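Local coordinates for odorant-binding protein 1F (Rattus norvegicus, PDB 3FIQ) that binds a wide variety of chemical odorants in the nasal epithelium, as a small secreted carrier of the lipocalin family, at residues 21-25 against 140-144; 55-59 against 153-157. All blocks are in the same frame, centred on the assembly; numbering follows the deposited sequence. Where two conformers were deposited one is given.

Contact 1 of 2, residues 21-25 against 140-144; sequences IVADN and NIPNE
Val22 overlaps Ile141 and the backbone beyond it: from a chi1 of 65° (p), its CG2 lies 3.5 Å from Ile141 CG2 and 3.3 Å from Pro142 O. Residues 21-23 are extended strand, and the chain turns at Asp24 (phi/psi -82/-11). Opposite, Asn140, with positive phi (59/39), is the C-prime residue of the Schellman motif ending helix 126-138; Ile141 and Pro142 then run extended into the 3-10 turn at Asn143. The CA 22-to-24 and CA 140-to-143 directions are 132° apart, with CA-CA distances of 4.9 Å for Asp24-Ile141 and 6.8 Å for Val22-Asn143. Ile141 CG2 also approaches Ala23 C at 3.6 Å, and Pro142 CD packs 3.7 Å from Asp24 CA. A water bridges the segments, 2.8 Å from Asp24 OD2 and 2.6 Å from Asn140 O, while Asp24 OD1 accepts from Asn113 N. This packing joins the lipocalin barrel to the exit of its C-terminal helix: Ile141 also touches Ile115 on strand 111-119, which pairs with strand 14-23, and Asn143 ND2 bonds Arg133 O in helix 126-138.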
ATOM      1  N   ILE A  21      -2.414   6.980  -1.888  1.00  4.90           N
ATOM      2  CA  ILE A  21      -3.233   5.797  -2.133  1.00  4.80           C
ATOM      3  C   ILE A  21      -4.341   6.189  -3.078  1.00  7.39           C
ATOM      4  O   ILE A  21      -4.978   7.198  -2.877  1.00  6.89           O
ATOM      5  CB  ILE A  21      -3.886   5.256  -0.834  1.00  4.63           C
ATOM      6  CG1 ILE A  21      -2.901   5.075   0.284  1.00  4.49           C
ATOM      7  CG2 ILE A  21      -4.618   3.981  -1.091  1.00  7.70           C
ATOM      8  CD1 ILE A  21      -3.525   4.672   1.616  1.00  6.18           C
ATOM      9  N   VAL A  22      -4.639   5.368  -4.094  1.00  5.51           N
ATOM     10  CA  VAL A  22      -5.791   5.647  -4.933  1.00  6.23           C
ATOM     11  C   VAL A  22      -6.630   4.378  -5.029  1.00  7.72           C
ATOM     12  O   VAL A  22      -6.087   3.274  -5.042  1.00  7.34           O
ATOM     13  CB  VAL A  22      -5.385   6.166  -6.252  1.00  9.70           C
ATOM     14  CG1 VAL A  22      -4.653   5.190  -7.017  1.00 13.90           C
ATOM     15  CG2 VAL A  22      -6.616   6.705  -7.047  1.00 10.64           C
ATOM     16  N   ALA A  23      -7.949   4.473  -5.013  1.00  6.81           N
ATOM     17  CA  ALA A  23      -8.774   3.267  -4.993  1.00  6.70           C
ATOM     18  C   ALA A  23     -10.096   3.552  -5.706  1.00  8.02           C
ATOM     19  O   ALA A  23     -10.459   4.703  -5.830  1.00  8.35           O
ATOM     20  CB  ALA A  23      -9.056   2.793  -3.594  1.00  5.89           C
ATOM     21  N   ASP A  24     -10.784   2.520  -6.203  1.00  6.61           N
ATOM     22  CA  ASP A  24     -12.050   2.759  -6.868  1.00  6.59           C
ATOM     23  C   ASP A  24     -13.241   2.907  -5.966  1.00  8.91           C
ATOM     24  O   ASP A  24     -14.281   3.352  -6.447  1.00 15.22           O
ATOM     25  CB  ASP A  24     -12.337   1.665  -7.926  1.00  8.92           C
ATOM     26  CG  ASP A  24     -12.336   0.310  -7.397  1.00  8.95           C
ATOM     27  OD1 ASP A  24     -11.995   0.078  -6.234  1.00  9.04           O
ATOM     28  OD2 ASP A  24     -12.589  -0.622  -8.219  1.00 14.33           O
ATOM     29  N   ASN A  25     -13.116   2.604  -4.682  1.00  6.49           N
ATOM     30  CA  ASN A  25     -14.123   2.862  -3.643  1.00  6.44           C
ATOM     31  C   ASN A  25     -13.479   3.882  -2.688  1.00  7.18           C
ATOM     32  O   ASN A  25     -12.660   3.538  -1.827  1.00  9.51           O
ATOM     33  CB  ASN A  25     -14.539   1.589  -2.911  1.00  7.80           C
ATOM     34  CG  ASN A  25     -15.371   0.654  -3.754  1.00 13.33           C
ATOM     35  OD1 ASN A  25     -15.103  -0.575  -3.831  1.00 16.41           O
ATOM     36  ND2 ASN A  25     -16.351   1.219  -4.468  1.00 11.70           N
ATOM     37  N   ASN A 140      -8.334   0.697 -14.033  1.00 14.15           N
ATOM     38  CA  ASN A 140      -9.721   1.080 -13.864  0.70 18.38           C
ATOM     39  C   ASN A 140     -10.009   1.731 -12.485  1.00 13.23           C
ATOM     40  O   ASN A 140     -11.058   1.510 -11.872  1.00 15.77           O
ATOM     41  CB  ASN A 140     -10.617  -0.141 -14.153  0.70 19.79           C
ATOM     42  CG  ASN A 140     -12.078   0.222 -14.380  0.70 23.58           C
ATOM     43  OD1 ASN A 140     -12.415   1.231 -15.027  0.70 29.03           O
ATOM     44  ND2 ASN A 140     -12.976  -0.639 -13.865  0.70 22.69           N
ATOM     45  N   ILE A 141      -9.078   2.558 -12.016  1.00 11.63           N
ATOM     46  CA  ILE A 141      -9.172   3.252 -10.753  1.00  8.75           C
ATOM     47  C   ILE A 141      -9.219   4.758 -11.029  1.00 10.52           C
ATOM     48  O   ILE A 141      -8.365   5.256 -11.760  1.00 12.50           O
ATOM     49  CB  ILE A 141      -7.963   2.965  -9.847  1.00 10.88           C
ATOM     50  CG1 ILE A 141      -7.930   1.492  -9.397  1.00  9.34           C
ATOM     51  CG2 ILE A 141      -8.026   3.896  -8.657  1.00 12.52           C
ATOM     52  CD1 ILE A 141      -6.564   1.051  -8.830  1.00  9.55           C
ATOM     53  N   PRO A 142     -10.273   5.466 -10.567  1.00 13.13           N
ATOM     54  CA  PRO A 142     -10.418   6.890 -10.845  1.00 11.03           C
ATOM     55  C   PRO A 142      -9.342   7.717 -10.196  1.00 10.80           C
ATOM     56  O   PRO A 142      -9.161   7.659  -8.986  1.00 10.62           O
ATOM     57  CB  PRO A 142     -11.837   7.226 -10.282  1.00 11.30           C
ATOM     58  CG  PRO A 142     -12.523   5.939 -10.166  1.00 17.14           C
ATOM     59  CD  PRO A 142     -11.424   4.984  -9.786  1.00 15.28           C
ATOM     60  N   ASN A 143      -8.613   8.533 -10.967  1.00 10.26           N
ATOM     61  CA  ASN A 143      -7.565   9.375 -10.369  1.00  8.73           C
ATOM     62  C   ASN A 143      -8.083  10.443  -9.453  1.00 11.05           C
ATOM     63  O   ASN A 143      -7.329  10.956  -8.596  1.00  9.52           O
ATOM     64  CB  ASN A 143      -6.709  10.013 -11.477  1.00 13.50           C
ATOM     65  CG  ASN A 143      -5.643   9.099 -11.951  1.00 14.19           C
ATOM     66  OD1 ASN A 143      -4.845   8.590 -11.142  1.00 14.53           O
ATOM     67  ND2 ASN A 143      -5.617   8.846 -13.246  1.00 14.75           N
ATOM     68  N   GLU A 144      -9.375  10.787  -9.577  1.00 11.37           N
ATOM     69  CA  GLU A 144      -9.886  11.841  -8.716  1.00 13.79           C
ATOM     70  C   GLU A 144     -10.082  11.316  -7.310  1.00 10.46           C
ATOM     71  O   GLU A 144     -10.350  12.095  -6.417  1.00 11.31           O
ATOM     72  CB  GLU A 144     -11.191  12.413  -9.225  1.00 17.23           C
ATOM     73  CG  GLU A 144     -12.266  11.431  -9.272  1.00 19.74           C
ATOM     74  CD  GLU A 144     -12.452  10.759 -10.624  1.00 31.05           C
ATOM     75  OE1 GLU A 144     -11.454  10.614 -11.461  1.00 24.78           O
ATOM     76  OE2 GLU A 144     -13.660  10.348 -10.823  1.00 35.40           O
TER
HETATM   77  O   HOH W   1     -11.387  -0.832 -10.685  1.00 31.04           O

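Contact 2 of 2, residues 55-59 against 153-157; sequences FNVKL and DTCNQ
The C-terminal tail of the lipocalin chain lies here against strand 50-59 of the barrel and is tied by the Cys155-Cys63 disulfide to the adjoining strand 62-72, the lipocalin arrangement in which a disulfide fastens the C-terminal tail to the barrel. Segment 55-59 is fully extended, whereas 153-157 has no regular structure: psi falls to 3°, 1° and -14° at Thr154, Cys155 and Asn156, curling the tail. The closest CA pair is Asn56-Cys155, at 6.8 Å. Both side chains leave the backbone toward the opposite segment: Asn56, with chi1 of -77° (m), lays its side chain against Cys155, and Cys155, with chi1 of -61° (m), sends SG to the disulfide. Lys58 starts sideways, but four successive m torsions fold its chain back over the sulfur, with CD 3.6 Å from Cys155 SG. Its ammonium is hydrogen-bonded to Ser61 O in the turn between the strands. Asn156 (chi1 -73°, m) bonds Gln40 and Phe39 of strand 38-44, so the tail also reaches that strand. Lys58 NZ and Thr154 OG1 stand 3.7 Å apart and share a water, 2.6 Å from Lys58 NZ and 3.2 Å from Thr154 OG1.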
ATOM      1  N   PHE A  55       1.863  -0.860   9.881  1.00  5.76           N
ATOM      2  CA  PHE A  55       1.269   0.397   9.429  1.00  5.82           C
ATOM      3  C   PHE A  55       0.342   0.946  10.486  1.00  6.04           C
ATOM      4  O   PHE A  55      -0.041   0.236  11.409  1.00  6.91           O
ATOM      5  CB  PHE A  55       0.494   0.195   8.116  1.00  6.79           C
ATOM      6  CG  PHE A  55      -0.674  -0.723   8.173  1.00  6.70           C
ATOM      7  CD1 PHE A  55      -0.506  -2.067   7.879  1.00  8.65           C
ATOM      8  CD2 PHE A  55      -1.972  -0.256   8.398  1.00  5.79           C
ATOM      9  CE1 PHE A  55      -1.634  -2.943   7.887  1.00  9.24           C
ATOM     10  CE2 PHE A  55      -3.057  -1.106   8.324  1.00  5.79           C
ATOM     11  CZ  PHE A  55      -2.896  -2.455   8.108  1.00  5.65           C
ATOM     12  N   ASN A  56       0.069   2.221  10.398  1.00  6.20           N
ATOM     13  CA  ASN A  56      -0.911   2.852  11.267  1.00  6.47           C
ATOM     14  C   ASN A  56      -2.134   3.232  10.492  1.00  6.52           C
ATOM     15  O   ASN A  56      -2.074   3.580   9.319  1.00  6.42           O
ATOM     16  CB  ASN A  56      -0.335   4.114  11.990  1.00  6.75           C
ATOM     17  CG  ASN A  56       0.548   3.718  13.115  1.00 10.28           C
ATOM     18  OD1 ASN A  56       0.048   3.344  14.204  1.00  9.53           O
ATOM     19  ND2 ASN A  56       1.822   3.709  12.872  1.00  6.99           N
ATOM     20  N   VAL A  57      -3.272   3.286  11.198  1.00  6.75           N
ATOM     21  CA  VAL A  57      -4.452   3.971  10.715  1.00  6.95           C
ATOM     22  C   VAL A  57      -4.732   4.988  11.774  1.00  8.86           C
ATOM     23  O   VAL A  57      -4.361   4.821  12.921  1.00  8.80           O
ATOM     24  CB  VAL A  57      -5.708   3.037  10.475  1.00  8.71           C
ATOM     25  CG1 VAL A  57      -5.432   2.054   9.374  1.00  9.13           C
ATOM     26  CG2 VAL A  57      -6.216   2.405  11.745  1.00 11.32           C
ATOM     27  N   LYS A  58      -5.328   6.098  11.401  1.00  7.63           N
ATOM     28  CA  LYS A  58      -5.674   7.085  12.366  1.00  8.09           C
ATOM     29  C   LYS A  58      -7.078   6.798  12.814  1.00 11.43           C
ATOM     30  O   LYS A  58      -7.971   6.582  11.982  1.00 13.80           O
ATOM     31  CB  LYS A  58      -5.617   8.476  11.781  1.00 13.72           C
ATOM     32  CG  LYS A  58      -4.302   8.945  11.319  1.00 14.98           C
ATOM     33  CD  LYS A  58      -3.271   9.082  12.404  1.00 23.79           C
ATOM     34  CE  LYS A  58      -3.764   9.823  13.671  1.00 33.46           C
ATOM     35  NZ  LYS A  58      -3.706  11.349  13.702  1.00 39.39           N
ATOM     36  N   LEU A  59      -7.265   6.757  14.147  1.00  9.60           N
ATOM     37  CA  LEU A  59      -8.584   6.467  14.706  1.00 10.75           C
ATOM     38  C   LEU A  59      -8.766   7.483  15.807  1.00 10.42           C
ATOM     39  O   LEU A  59      -7.989   7.537  16.755  1.00 11.20           O
ATOM     40  CB  LEU A  59      -8.710   5.054  15.269  1.00 12.43           C
ATOM     41  CG  LEU A  59     -10.005   4.747  15.975  1.00 13.83           C
ATOM     42  CD1 LEU A  59     -11.074   4.606  14.915  1.00 11.62           C
ATOM     43  CD2 LEU A  59      -9.765   3.411  16.688  1.00 21.46           C
ATOM     44  N   ASP A 153       0.560  12.377   7.940  1.00  6.75           N
ATOM     45  CA  ASP A 153       1.342  11.254   8.444  1.00  7.93           C
ATOM     46  C   ASP A 153       2.104  11.718   9.648  1.00 11.09           C
ATOM     47  O   ASP A 153       3.169  12.398   9.557  1.00 18.36           O
ATOM     48  CB  ASP A 153       2.300  10.788   7.353  1.00  8.91           C
ATOM     49  CG  ASP A 153       3.142   9.571   7.797  1.00 14.29           C
ATOM     50  OD1 ASP A 153       3.123   9.272   8.993  1.00 19.43           O
ATOM     51  OD2 ASP A 153       3.858   9.005   6.973  1.00 12.96           O
ATOM     52  N   THR A 154       1.531  11.434  10.797  1.00 12.31           N
ATOM     53  CA  THR A 154       2.125  11.815  12.042  1.00 11.55           C
ATOM     54  C   THR A 154       2.517  10.674  12.940  1.00 11.97           C
ATOM     55  O   THR A 154       2.942  10.945  14.079  1.00 16.86           O
ATOM     56  CB  THR A 154       1.127  12.667  12.839  1.00 16.00           C
ATOM     57  OG1 THR A 154      -0.110  11.914  13.038  1.00 15.49           O
ATOM     58  CG2 THR A 154       0.795  13.936  12.063  1.00 25.01           C
ATOM     59  N   CYS A 155       2.352   9.416  12.521  1.00 12.66           N
ATOM     60  CA  CYS A 155       2.602   8.290  13.409  1.00 12.54           C
ATOM     61  C   CYS A 155       4.016   7.681  13.372  1.00 19.41           C
ATOM     62  O   CYS A 155       4.275   6.692  14.093  1.00 20.06           O
ATOM     63  CB  CYS A 155       1.636   7.188  13.114  1.00 13.20           C
ATOM     64  SG  CYS A 155      -0.091   7.716  13.385  1.00 20.89           S
ATOM     65  N   ASN A 156       4.905   8.237  12.559  1.00 15.92           N
ATOM     66  CA  ASN A 156       6.237   7.648  12.420  1.00 19.85           C
ATOM     67  C   ASN A 156       7.291   8.491  13.062  1.00 20.24           C
ATOM     68  O   ASN A 156       8.392   8.008  13.273  1.00 28.33           O
ATOM     69  CB  ASN A 156       6.601   7.471  10.954  1.00 15.25           C
ATOM     70  CG  ASN A 156       5.832   6.335  10.277  1.00 14.83           C
ATOM     71  OD1 ASN A 156       5.330   5.442  10.933  1.00 14.79           O
ATOM     72  ND2 ASN A 156       5.819   6.319   8.904  1.00 15.17           N
ATOM     73  N   GLN A 157       6.972   9.720  13.386  1.00 21.22           N
ATOM     74  CA  GLN A 157       7.971  10.691  13.761  1.00 25.91           C
ATOM     75  C   GLN A 157       8.433  10.543  15.237  1.00 32.18           C
ATOM     76  O   GLN A 157       9.596  10.693  15.601  1.00 32.88           O
ATOM     77  CB  GLN A 157       7.406  12.074  13.518  1.00 35.65           C
ATOM     78  CG  GLN A 157       6.173  12.380  14.340  1.00 42.71           C
ATOM     79  CD  GLN A 157       5.473  13.653  13.874  1.00 56.34           C
ATOM     80  OE1 GLN A 157       5.802  14.200  12.814  1.00 60.34           O
ATOM     81  NE2 GLN A 157       4.499  14.130  14.662  1.00 59.82           N
ATOM     82  OXT GLN A 157       7.668  10.257  16.128  1.00 26.37           O
TER
HETATM   83  O   HOH W   2      -2.839  11.969  11.295  1.00 37.12           O

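Both contacts fasten the C-terminal part of the chain onto the same antiparallel barrel sheet, at places whose centres lie 22 Å apart; their nearest atoms are about 8 Å apart, so they do not touch. In chain order the segments run 21-25, 55-59, 140-144, 153-157, and the two connections therefore cross. Contact 1 meets strand 14-23 and contact 2 strand 50-59, with strand 38-44 pairing antiparallel to both. Between the two C-terminal segments, short strand 147-148 pairs with strand 14-23. After its helix, the chain thus follows the outside of the barrel, held first by apolar packing and finally by a disulfide.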